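Local coordinates for DNA repair protein rhp9/CRB2 (Schizosaccharomyces pombe, PDB 2FHD) that probably recognises methylated histone H4 through its tandem tudor domains in DNA repair, at residues R6-R11 with L95-L101. Sequence-based numbering, arbitrary orientation.
Sequences RSFKNR and LIAVDAL. With PO4 (phosphate ion), chain F.
Residues 8-10 form a short 3-10 segment, with Asn10 N to Ser7 O at 3.0 Å and Arg11 N to Phe8 O at 2.9 Å; Ser7 OG accepts from Lys9 N (3.2 Å), an ST turn. In the second segment, 95-97 take helical angles, and an Asx turn follows, Leu101 N to Asp99 OD1 at 3.0 Å; Asn103 N also donates to OD1. The CA atoms come nearest at Lys9 and Ala100 (4.4 Å); Ala100 CA lies 3.4 Å from Phe8 O in a nearly linear CA-H...O contact. Phe8 CA is 3.8 Å from Leu95 CD1 and Phe8 CB 3.8 Å from Val98 CG2; chi1 p brings the ring edge to Ala100 O, 3.2 Å from Phe8 CD2. Arg6 NE bonds Val29 O, and Arg6 NH2 a phosphate, probably from the crystallisation liquor (O1, 3.1 Å). Arg11, m at chi1 to chi3, donates from NE to Val98 O (3.1 Å, 157°); a water links its NH2 to Ile96 O and Val98 O. Arg11 is thus one polar link between the tudor domains, with Thr27 and Asp47 of the first taking NH1 and NH2 and Asp47 balancing its charge.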
loop_
_atom_site.group_PDB
_atom_site.type_symbol
_atom_site.label_atom_id
_atom_site.label_comp_id
_atom_site.label_asym_id
_atom_site.label_seq_id
_atom_site.Cartn_x
_atom_site.Cartn_y
_atom_site.Cartn_z
ATOM N N ARG A 6 -3.914 -13.668 6.258
ATOM C CA ARG A 6 -4.125 -13.844 7.678
ATOM C C ARG A 6 -5.010 -15.095 7.803
ATOM O O ARG A 6 -5.610 -15.519 6.818
ATOM C CB ARG A 6 -4.871 -12.627 8.240
ATOM C CG ARG A 6 -4.122 -11.322 8.282
ATOM C CD ARG A 6 -2.953 -11.409 9.358
ATOM N NE ARG A 6 -2.161 -10.189 9.507
ATOM C CZ ARG A 6 -1.253 -9.716 8.629
ATOM N NH1 ARG A 6 -1.043 -10.317 7.449
ATOM N NH2 ARG A 6 -0.580 -8.570 8.896
ATOM N N SER A 7 -5.105 -15.693 8.990
ATOM C CA SER A 7 -6.039 -16.806 9.223
ATOM C C SER A 7 -7.492 -16.305 9.082
ATOM O O SER A 7 -7.757 -15.113 9.306
ATOM C CB SER A 7 -5.836 -17.318 10.662
ATOM O OG SER A 7 -6.901 -18.203 11.061
ATOM N N PHE A 8 -8.426 -17.208 8.796
ATOM C CA PHE A 8 -9.866 -16.900 8.694
ATOM C C PHE A 8 -10.417 -16.353 10.017
ATOM O O PHE A 8 -11.332 -15.556 10.018
ATOM C CB PHE A 8 -10.701 -18.125 8.216
ATOM C CG PHE A 8 -10.765 -19.294 9.227
ATOM C CD1 PHE A 8 -9.884 -20.359 9.146
ATOM C CD2 PHE A 8 -11.717 -19.312 10.235
ATOM C CE1 PHE A 8 -9.984 -21.416 10.028
ATOM C CE2 PHE A 8 -11.834 -20.377 11.122
ATOM C CZ PHE A 8 -10.975 -21.425 11.028
ATOM N N LYS A 9 -9.833 -16.802 11.116
ATOM C CA LYS A 9 -10.127 -16.332 12.478
ATOM C C LYS A 9 -9.930 -14.794 12.676
ATOM O O LYS A 9 -10.526 -14.228 13.559
ATOM C CB LYS A 9 -9.252 -17.143 13.436
ATOM C CG LYS A 9 -9.771 -18.563 13.546
ATOM C CD LYS A 9 -8.737 -19.597 14.003
ATOM C CE LYS A 9 -9.437 -20.871 14.611
ATOM N NZ LYS A 9 -8.494 -21.909 15.250
ATOM N N ASN A 10 -9.112 -14.158 11.820
ATOM C CA ASN A 10 -9.040 -12.696 11.671
ATOM C C ASN A 10 -10.188 -11.967 10.912
ATOM O O ASN A 10 -10.168 -10.727 10.812
ATOM C CB ASN A 10 -7.747 -12.261 11.001
ATOM C CG ASN A 10 -6.542 -12.542 11.872
ATOM O OD1 ASN A 10 -6.409 -13.647 12.381
ATOM N ND2 ASN A 10 -5.673 -11.524 12.081
ATOM N N ARG A 11 -11.164 -12.710 10.406
ATOM C CA ARG A 11 -12.315 -12.060 9.782
ATOM C C ARG A 11 -13.205 -11.312 10.782
ATOM O O ARG A 11 -13.647 -11.873 11.803
ATOM C CB ARG A 11 -13.121 -13.084 8.970
ATOM C CG ARG A 11 -12.319 -13.753 7.831
ATOM C CD ARG A 11 -11.989 -12.736 6.711
ATOM N NE ARG A 11 -13.159 -12.424 5.925
ATOM C CZ ARG A 11 -13.211 -11.417 5.069
ATOM N NH1 ARG A 11 -12.172 -10.632 4.981
ATOM N NH2 ARG A 11 -14.301 -11.179 4.322
ATOM N N LEU A 95 -9.939 -15.870 1.635
ATOM C CA LEU A 95 -10.324 -15.089 2.800
ATOM C C LEU A 95 -11.612 -14.232 2.629
ATOM O O LEU A 95 -12.450 -14.179 3.509
ATOM C CB LEU A 95 -9.161 -14.159 3.158
ATOM C CG LEU A 95 -8.702 -13.986 4.567
ATOM C CD1 LEU A 95 -8.892 -15.242 5.447
ATOM C CD2 LEU A 95 -7.243 -13.511 4.532
ATOM N N ILE A 96 -11.758 -13.572 1.490
ATOM C CA ILE A 96 -12.951 -12.744 1.270
ATOM C C ILE A 96 -14.280 -13.571 1.211
ATOM O O ILE A 96 -15.337 -13.019 1.371
ATOM C CB ILE A 96 -12.775 -11.723 0.079
ATOM C CG1 ILE A 96 -12.460 -12.401 -1.241
ATOM C CG2 ILE A 96 -11.511 -10.838 0.245
ATOM C CD1 ILE A 96 -12.054 -11.335 -2.280
ATOM N N ALA A 97 -14.198 -14.890 1.071
ATOM C CA ALA A 97 -15.370 -15.773 0.892
ATOM C C ALA A 97 -15.907 -16.263 2.239
ATOM O O ALA A 97 -17.058 -16.630 2.294
ATOM C CB ALA A 97 -15.029 -17.003 -0.029
ATOM N N VAL A 98 -15.096 -16.215 3.325
ATOM C CA VAL A 98 -15.469 -16.816 4.634
ATOM C C VAL A 98 -15.658 -15.808 5.783
ATOM O O VAL A 98 -15.290 -14.657 5.669
ATOM C CB VAL A 98 -14.440 -17.861 5.031
ATOM C CG1 VAL A 98 -14.335 -18.850 3.946
ATOM C CG2 VAL A 98 -13.003 -17.219 5.284
ATOM N N ASP A 99 -16.228 -16.244 6.907
ATOM C CA ASP A 99 -16.295 -15.471 8.125
ATOM C C ASP A 99 -15.296 -16.083 9.119
ATOM O O ASP A 99 -14.457 -16.932 8.732
ATOM C CB ASP A 99 -17.733 -15.505 8.653
ATOM C CG ASP A 99 -18.180 -16.922 9.155
ATOM O OD1 ASP A 99 -17.410 -17.936 9.056
ATOM O OD2 ASP A 99 -19.306 -16.998 9.709
ATOM N N ALA A 100 -15.409 -15.716 10.400
ATOM C CA ALA A 100 -14.421 -16.074 11.396
ATOM C C ALA A 100 -14.458 -17.557 11.770
ATOM O O ALA A 100 -13.572 -18.052 12.473
ATOM C CB ALA A 100 -14.550 -15.211 12.646
ATOM N N LEU A 101 -15.484 -18.271 11.355
ATOM C CA LEU A 101 -15.500 -19.715 11.659
ATOM C C LEU A 101 -15.294 -20.532 10.365
ATOM O O LEU A 101 -15.472 -21.749 10.332
ATOM C CB LEU A 101 -16.849 -20.085 12.266
ATOM C CG LEU A 101 -17.306 -19.380 13.539
ATOM C CD1 LEU A 101 -18.750 -19.734 13.622
ATOM C CD2 LEU A 101 -16.465 -19.959 14.729
HETATM P P PO4 F . 2.656 -8.511 6.413
HETATM O O1 PO4 F . 1.223 -7.955 6.389
HETATM O O2 PO4 F . 3.453 -7.806 7.515
HETATM O O3 PO4 F . 2.694 -10.018 6.654
HETATM O O4 PO4 F . 3.274 -8.307 5.019
HETATM O O HOH W 1 -16.542 -12.789 4.087
#